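Long-range contact in adherence and virulence protein A (Streptococcus pneumoniae, PDB 6PON), which probably helps pneumococci adhere to host tissue by binding fibronectin: residues B[95-100]-B[121-126]. Sequence-based numbering, arbitrary orientation.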
# COMPACT_ATOMS: atom_id res chain seq x y z
N GLU B 95 -8.79 -15.56 -20.71
CA GLU B 95 -8.82 -14.51 -19.67
C GLU B 95 -8.00 -15.02 -18.48
O GLU B 95 -6.86 -15.47 -18.68
CB GLU B 95 -10.28 -14.17 -19.37
CG GLU B 95 -10.91 -13.18 -20.33
CD GLU B 95 -10.06 -11.90 -20.52
OE1 GLU B 95 -9.63 -11.64 -21.67
OE2 GLU B 95 -9.83 -11.16 -19.54
N ASN B 96 -8.52 -14.98 -17.25
CA ASN B 96 -7.88 -15.62 -16.11
C ASN B 96 -8.77 -16.72 -15.55
O ASN B 96 -8.68 -17.06 -14.37
CB ASN B 96 -7.54 -14.61 -15.01
CG ASN B 96 -6.44 -15.11 -14.08
OD1 ASN B 96 -5.38 -15.53 -14.54
ND2 ASN B 96 -6.69 -15.06 -12.77
N ASP B 97 -9.63 -17.28 -16.39
CA ASP B 97 -10.49 -18.37 -15.96
C ASP B 97 -9.74 -19.70 -16.08
O ASP B 97 -8.62 -19.75 -16.61
CB ASP B 97 -11.77 -18.38 -16.80
CG ASP B 97 -12.94 -19.06 -16.09
OD1 ASP B 97 -12.74 -19.75 -15.06
OD2 ASP B 97 -14.07 -18.89 -16.59
N ARG B 98 -10.35 -20.77 -15.58
CA ARG B 98 -9.73 -22.10 -15.59
C ARG B 98 -10.12 -22.86 -16.86
O ARG B 98 -10.75 -23.92 -16.83
CB ARG B 98 -10.12 -22.87 -14.33
CG ARG B 98 -9.50 -22.33 -13.01
CD ARG B 98 -10.30 -22.79 -11.79
NE ARG B 98 -11.69 -22.45 -12.04
CZ ARG B 98 -12.74 -23.04 -11.48
NH1 ARG B 98 -12.58 -24.04 -10.63
NH2 ARG B 98 -13.96 -22.65 -11.83
N ILE B 99 -9.71 -22.30 -18.00
CA ILE B 99 -9.99 -22.85 -19.32
C ILE B 99 -8.77 -22.67 -20.20
O ILE B 99 -8.25 -21.55 -20.32
CB ILE B 99 -11.19 -22.18 -20.00
CG1 ILE B 99 -12.37 -22.09 -19.04
CG2 ILE B 99 -11.57 -22.94 -21.29
CD1 ILE B 99 -13.58 -21.52 -19.66
N VAL B 100 -8.34 -23.74 -20.87
CA VAL B 100 -7.23 -23.68 -21.81
C VAL B 100 -7.69 -24.17 -23.18
O VAL B 100 -8.39 -25.19 -23.29
CB VAL B 100 -6.01 -24.50 -21.35
CG1 VAL B 100 -4.94 -24.44 -22.41
CG2 VAL B 100 -5.50 -23.96 -20.03
N GLU B 121 -11.72 -27.55 -19.59
CA GLU B 121 -12.39 -26.72 -18.60
C GLU B 121 -12.22 -27.39 -17.26
O GLU B 121 -12.65 -28.54 -17.08
CB GLU B 121 -13.88 -26.56 -18.92
CG GLU B 121 -14.18 -26.11 -20.34
CD GLU B 121 -15.65 -26.27 -20.65
OE1 GLU B 121 -16.37 -26.81 -19.76
OE2 GLU B 121 -16.09 -25.86 -21.76
N ILE B 122 -11.59 -26.69 -16.33
CA ILE B 122 -11.33 -27.21 -14.99
C ILE B 122 -12.32 -26.49 -14.08
O ILE B 122 -12.06 -25.40 -13.58
CB ILE B 122 -9.88 -27.01 -14.58
CG1 ILE B 122 -9.00 -27.73 -15.59
CG2 ILE B 122 -9.66 -27.54 -13.18
CD1 ILE B 122 -7.57 -27.28 -15.58
N MET B 123 -13.47 -27.13 -13.87
CA MET B 123 -14.64 -26.56 -13.21
C MET B 123 -15.22 -27.55 -12.22
O MET B 123 -16.42 -27.82 -12.20
CB MET B 123 -15.73 -26.19 -14.23
CG MET B 123 -15.25 -25.30 -15.37
SD MET B 123 -15.18 -23.59 -14.85
CE MET B 123 -14.30 -22.83 -16.21
N GLY B 124 -14.36 -28.15 -11.40
CA GLY B 124 -14.80 -29.09 -10.40
C GLY B 124 -15.70 -30.18 -10.96
O GLY B 124 -15.30 -30.92 -11.87
N LYS B 125 -16.92 -30.26 -10.43
CA LYS B 125 -17.88 -31.29 -10.84
C LYS B 125 -18.16 -31.25 -12.34
O LYS B 125 -18.50 -32.27 -12.94
CB LYS B 125 -19.16 -31.11 -10.02
CG LYS B 125 -20.45 -31.46 -10.72
CD LYS B 125 -21.62 -30.71 -10.13
CE LYS B 125 -22.17 -31.47 -8.96
NZ LYS B 125 -22.74 -32.76 -9.40
N HIS B 126 -18.01 -30.09 -12.97
CA HIS B 126 -18.34 -29.91 -14.38
C HIS B 126 -17.11 -29.89 -15.28
O HIS B 126 -17.23 -29.56 -16.46
CB HIS B 126 -19.13 -28.62 -14.56
CG HIS B 126 -20.44 -28.62 -13.84
ND1 HIS B 126 -21.33 -29.67 -13.91
CD2 HIS B 126 -21.02 -27.70 -13.04
CE1 HIS B 126 -22.40 -29.40 -13.18
NE2 HIS B 126 -22.23 -28.20 -12.64
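I99 and E121 face each other as an antiparallel, non-hydrogen-bonded pair with their CA atoms 4.6 Å apart, and what lies just beyond them, before I99 and after E121, illustrates how two strands can stay joined after regular pairing ends. One step further out, the amide N of I122 donates to the carbonyl O of R98 over 2.9 Å, almost straight at 174°. R98 offers this carbonyl from the centre of an inverse gamma turn, which leads the chain into strand 99-107.

The close-packed part lies here and on the side where I99 and E121 carry their side chains. In M123 the bend at chi2 (-81°) sets SD, and an extended chi3 carries CE on to 3.5 Å from CG1 of I99; the same methyl meets D97 OD1 at 3.6 Å. That oxygen also accepts the N-H of R98, N to OD1 2.7 Å, arriving from the anti side of the carboxylate and out of its plane. The carboxylate of E121 turns to partners outside the pair, a salt bridge to R154 and a hydrogen bond to Y162.

In the fold, these are the ends of two inner, neighbouring strands of a five-stranded antiparallel meander: 99-107 begins here and 113-121 stops, its chain leaving for the turn into 128-133.

On the R98 side the cover is broad but less specifically bonded. The guanidinium lies across the I122 carbonyl, whose O sits 3.1 Å above the centre of the plane without a hydrogen bond, while NH2 approaches M123 SD obliquely at 3.4 Å.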